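Local coordinates for probable transcriptional regulatory protein aq_1575 (Aquifex aeolicus, PDB 1LFP) that is of unproven function but probably binds DNA and takes part in regulating transcription, at residues 137-142 with 170-175; 141-146 with 191-196. All coordinates share one frame; numbering follows the deposited sequence.

Contact 1 (137-142 with 170-175); sequences KGYIEV and VHIIYT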
# COMPACT_ATOMS: atom_id res chain seq x y z
N LYS A 137 6.22 -0.77 9.10
CA LYS A 137 7.33 -1.51 8.50
C LYS A 137 7.57 -1.08 7.05
O LYS A 137 6.69 -0.52 6.38
CB LYS A 137 7.04 -3.02 8.41
CG LYS A 137 6.84 -3.80 9.72
CD LYS A 137 8.20 -4.12 10.35
CE LYS A 137 8.02 -4.67 11.74
NZ LYS A 137 7.13 -3.73 12.44
N GLY A 138 8.77 -1.37 6.58
CA GLY A 138 9.06 -1.15 5.17
C GLY A 138 8.46 -2.36 4.48
O GLY A 138 8.46 -3.44 5.04
N TYR A 139 7.98 -2.18 3.25
CA TYR A 139 7.35 -3.25 2.51
C TYR A 139 7.88 -3.24 1.08
O TYR A 139 7.83 -2.22 0.41
CB TYR A 139 5.84 -2.96 2.53
CG TYR A 139 4.99 -3.87 1.73
CD1 TYR A 139 4.58 -3.53 0.44
CD2 TYR A 139 4.49 -5.05 2.29
CE1 TYR A 139 3.69 -4.33 -0.26
CE2 TYR A 139 3.61 -5.86 1.60
CZ TYR A 139 3.21 -5.50 0.32
OH TYR A 139 2.35 -6.33 -0.38
N ILE A 140 8.36 -4.39 0.64
CA ILE A 140 8.92 -4.55 -0.70
C ILE A 140 8.25 -5.67 -1.43
O ILE A 140 8.08 -6.76 -0.86
CB ILE A 140 10.44 -4.85 -0.60
CG1 ILE A 140 11.15 -3.60 -0.04
CG2 ILE A 140 10.99 -5.26 -2.00
CD1 ILE A 140 12.62 -3.84 0.43
N GLU A 141 7.85 -5.43 -2.68
CA GLU A 141 7.20 -6.45 -3.49
C GLU A 141 8.15 -6.83 -4.61
O GLU A 141 8.79 -5.96 -5.19
CB GLU A 141 5.89 -5.93 -4.09
CG GLU A 141 4.66 -6.32 -3.27
CD GLU A 141 3.36 -5.68 -3.74
OE1 GLU A 141 3.17 -5.54 -4.98
OE2 GLU A 141 2.53 -5.33 -2.86
N VAL A 142 8.24 -8.12 -4.88
CA VAL A 142 9.12 -8.63 -5.96
C VAL A 142 8.32 -9.65 -6.75
O VAL A 142 7.69 -10.56 -6.20
CB VAL A 142 10.41 -9.29 -5.37
CG1 VAL A 142 10.07 -10.16 -4.24
CG2 VAL A 142 11.15 -10.10 -6.44
N VAL A 170 3.38 -12.48 -6.24
CA VAL A 170 4.38 -11.60 -5.69
C VAL A 170 4.91 -12.09 -4.36
O VAL A 170 4.21 -12.75 -3.57
CB VAL A 170 3.84 -10.16 -5.56
CG1 VAL A 170 2.71 -10.10 -4.53
CG2 VAL A 170 4.95 -9.23 -5.18
N HIS A 171 6.18 -11.80 -4.13
CA HIS A 171 6.81 -12.18 -2.89
C HIS A 171 6.85 -10.88 -2.11
O HIS A 171 6.99 -9.82 -2.69
CB HIS A 171 8.21 -12.72 -3.17
CG HIS A 171 8.21 -13.96 -4.02
ND1 HIS A 171 7.40 -15.05 -3.74
CD2 HIS A 171 8.97 -14.32 -5.08
CE1 HIS A 171 7.66 -16.02 -4.60
NE2 HIS A 171 8.61 -15.60 -5.43
N ILE A 172 6.68 -10.97 -0.80
CA ILE A 172 6.67 -9.80 0.04
C ILE A 172 7.80 -9.83 1.04
O ILE A 172 8.01 -10.82 1.73
CB ILE A 172 5.36 -9.71 0.80
CG1 ILE A 172 4.22 -9.46 -0.18
CG2 ILE A 172 5.47 -8.66 1.89
CD1 ILE A 172 2.84 -9.64 0.45
N ILE A 173 8.50 -8.70 1.16
CA ILE A 173 9.60 -8.60 2.09
C ILE A 173 9.35 -7.43 3.00
O ILE A 173 9.04 -6.33 2.52
CB ILE A 173 10.93 -8.38 1.34
CG1 ILE A 173 11.29 -9.66 0.58
CG2 ILE A 173 12.05 -8.00 2.34
CD1 ILE A 173 12.45 -9.50 -0.39
N TYR A 174 9.42 -7.66 4.31
CA TYR A 174 9.22 -6.57 5.25
C TYR A 174 10.54 -6.16 5.83
O TYR A 174 11.42 -7.00 6.03
CB TYR A 174 8.34 -7.00 6.42
CG TYR A 174 6.91 -7.11 6.07
CD1 TYR A 174 6.09 -5.99 6.12
CD2 TYR A 174 6.34 -8.33 5.73
CE1 TYR A 174 4.76 -6.07 5.85
CE2 TYR A 174 4.98 -8.42 5.45
CZ TYR A 174 4.20 -7.29 5.52
OH TYR A 174 2.85 -7.35 5.30
N THR A 175 10.66 -4.88 6.14
CA THR A 175 11.92 -4.37 6.70
C THR A 175 11.65 -3.41 7.85
O THR A 175 10.50 -3.05 8.10
CB THR A 175 12.72 -3.58 5.64
OG1 THR A 175 12.22 -2.23 5.57
CG2 THR A 175 12.56 -4.23 4.26
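Y139 and Y174 face each other as a non-hydrogen-bonded pair of two antiparallel strands, and their rings form an offset edge-to-face pair: the edge of Y139 points at the face of Y174, with planes at 65° and centroids 5.6 Å apart. With CG of Y139 anti to its backbone N (chi1 175°), the ring is carried toward the neighbouring strand and also lies against I172, where CE2 of Y139 comes 3.4 Å from CG2 of I172. Beyond the ring, the hydroxyl of Y139 donates to OE2 of E141 on the anti side of the carboxylate, at 2.7 Å. An alanine in place of Y139 would probably leave the Y174 face and I172 without their aromatic neighbour and the E141 carboxylate freer to turn.

On the other sheet face, I140 packs on I173 (CB to CB 4.1 Å), and CG1 of V142 meets CB of H171 at 3.3 Å. That face lies beneath helix 149-159, whose L152 touches V142 and H171.

Backbone bonds pair G138 with T175, I140 with I173 and V142 with H171, two each; H171 N to V142 O is the straightest (174°). The chemistry is thus divided: the face with I140, V142 and I173 is mostly apolar but includes H171 and T175; the other joins the tyrosines and I172 to a carboxylate.

Contact 2 (141-146 with 191-196); sequences EVPAKE and GVPIEK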
# COMPACT_ATOMS: atom_id res chain seq x y z
N GLU A 141 7.85 -5.43 -2.68
CA GLU A 141 7.20 -6.45 -3.49
C GLU A 141 8.15 -6.83 -4.61
O GLU A 141 8.79 -5.96 -5.19
CB GLU A 141 5.89 -5.93 -4.09
CG GLU A 141 4.66 -6.32 -3.27
CD GLU A 141 3.36 -5.68 -3.74
OE1 GLU A 141 3.17 -5.54 -4.98
OE2 GLU A 141 2.53 -5.33 -2.86
N VAL A 142 8.24 -8.12 -4.88
CA VAL A 142 9.12 -8.63 -5.96
C VAL A 142 8.32 -9.65 -6.75
O VAL A 142 7.69 -10.56 -6.20
CB VAL A 142 10.41 -9.29 -5.37
CG1 VAL A 142 10.07 -10.16 -4.24
CG2 VAL A 142 11.15 -10.10 -6.44
N PRO A 143 8.32 -9.50 -8.07
CA PRO A 143 7.59 -10.40 -8.97
C PRO A 143 7.99 -11.88 -8.91
O PRO A 143 9.13 -12.25 -9.15
CB PRO A 143 7.81 -9.76 -10.35
CG PRO A 143 9.02 -8.89 -10.19
CD PRO A 143 8.88 -8.35 -8.79
N ALA A 144 7.03 -12.74 -8.58
CA ALA A 144 7.32 -14.16 -8.48
C ALA A 144 7.84 -14.69 -9.81
O ALA A 144 8.89 -15.35 -9.88
CB ALA A 144 6.07 -14.93 -8.04
N LYS A 145 7.09 -14.38 -10.86
CA LYS A 145 7.38 -14.78 -12.23
C LYS A 145 8.84 -14.63 -12.61
O LYS A 145 9.39 -15.46 -13.31
CB LYS A 145 6.56 -13.93 -13.20
CG LYS A 145 5.08 -14.22 -13.20
CD LYS A 145 4.35 -13.15 -14.00
CE LYS A 145 2.94 -13.58 -14.38
NZ LYS A 145 2.94 -14.50 -15.56
N GLU A 146 9.45 -13.56 -12.12
CA GLU A 146 10.83 -13.27 -12.47
C GLU A 146 11.92 -13.82 -11.55
O GLU A 146 13.10 -13.72 -11.87
CB GLU A 146 10.99 -11.75 -12.62
CG GLU A 146 10.25 -11.14 -13.82
CD GLU A 146 10.79 -11.60 -15.18
OE1 GLU A 146 11.97 -11.99 -15.26
OE2 GLU A 146 10.04 -11.55 -16.19
N GLY A 191 20.53 -8.27 -8.00
CA GLY A 191 19.74 -8.72 -9.14
C GLY A 191 18.25 -8.90 -8.99
O GLY A 191 17.55 -9.25 -9.94
N VAL A 192 17.73 -8.65 -7.79
CA VAL A 192 16.30 -8.81 -7.52
C VAL A 192 15.47 -7.62 -8.02
O VAL A 192 15.75 -6.48 -7.64
CB VAL A 192 16.04 -8.95 -6.00
CG1 VAL A 192 14.54 -9.30 -5.76
CG2 VAL A 192 16.94 -10.01 -5.40
N PRO A 193 14.48 -7.87 -8.89
CA PRO A 193 13.63 -6.79 -9.39
C PRO A 193 12.65 -6.32 -8.30
O PRO A 193 12.10 -7.13 -7.56
CB PRO A 193 12.91 -7.43 -10.56
CG PRO A 193 12.77 -8.85 -10.13
CD PRO A 193 14.11 -9.16 -9.49
N ILE A 194 12.41 -5.01 -8.22
CA ILE A 194 11.51 -4.49 -7.20
C ILE A 194 10.25 -3.96 -7.86
O ILE A 194 10.35 -3.10 -8.73
CB ILE A 194 12.15 -3.33 -6.44
CG1 ILE A 194 13.47 -3.76 -5.83
CG2 ILE A 194 11.14 -2.79 -5.40
CD1 ILE A 194 13.39 -5.00 -4.96
N GLU A 195 9.09 -4.45 -7.44
CA GLU A 195 7.84 -3.98 -8.01
C GLU A 195 7.33 -2.80 -7.20
O GLU A 195 6.84 -1.83 -7.77
CB GLU A 195 6.80 -5.09 -8.03
CG GLU A 195 5.49 -4.68 -8.66
CD GLU A 195 4.57 -5.86 -8.89
OE1 GLU A 195 4.91 -6.72 -9.74
OE2 GLU A 195 3.51 -5.93 -8.23
N LYS A 196 7.46 -2.88 -5.88
CA LYS A 196 7.04 -1.79 -5.00
C LYS A 196 7.89 -1.78 -3.75
O LYS A 196 8.29 -2.84 -3.29
CB LYS A 196 5.58 -1.96 -4.54
CG LYS A 196 4.53 -1.89 -5.64
CD LYS A 196 3.13 -1.81 -5.03
CE LYS A 196 2.05 -1.67 -6.09
NZ LYS A 196 0.70 -1.44 -5.50
O HOH W 1 0.87 -3.21 -3.57
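The carbonyl O of E141 accepts two backbone N-H groups of the opposing segment: E195 N at 2.7 Å, and K196 N by a weak bond of 3.4 Å. In return, E141 N donates to K196 O at 2.7 Å with an N-H...O angle of 164°. Two consecutive residues therefore stand opposite one.

The side chains of E141 and K196 lie side by side and point the same way. K196 is extended beyond CG, and its CD passes 3.7 Å from OE1 of E141. The charged ends do not touch directly; a water bridges them, donating to OE2 of E141 and accepting from NZ of K196. OE2 has a further partner in the hydroxyl of Y139. On OE1, by contrast, the carboxylate of E195 crowds in, its OE2 only 3.3 Å away and the two planes 77° apart. Both atoms are acceptors and no hydrogen bond is made, so the two carboxylates would probably repel, and one may take up a proton more readily than usual; the nearby K196 ammonium may offset part of this.

Further along, the contact turns apolar. CG2 of V142, anti to its backbone N, meets CG1 of V192 at 3.5 Å, the two side chains crossing at about a right angle. P143 and P193 approach through their CG atoms (3.8 Å). P193 O is buried beside V142 CG2 and has no hydrogen-bonding partner in the model. L152 of helix 149-159 also touches both V142 and V192, extending this apolar cluster.

G191, with positive phi, closes the preceding helix as the C-prime residue of a Schellman motif. From there the chain runs through V192 and P193 to E195 and K196, which together face E141: a classic beta bulge, here at the start of edge strand 196-203 in a four-stranded antiparallel sheet.

How the contacts relate
Contacts 1 and 2 share E141 and V142 of strand 134-143, and their centres lie 10 Å apart. In contact 1 this strand pairs with 170-175; in contact 2 its other edge receives the start of 196-203 and the loop before it, so E141 and V142 have neighbours on both flanks. The two also touch directly: CG2 of I140 lies 3.8 Å from CD1 of I194, and NE2 of H171 lies 3.6 Å from CA of A144. The E141 carboxylate has partners in both contacts. Contact 1 is sheet pairing throughout, while contact 2 joins the incoming loop and the first residue of strand 196-203 to the same central strand.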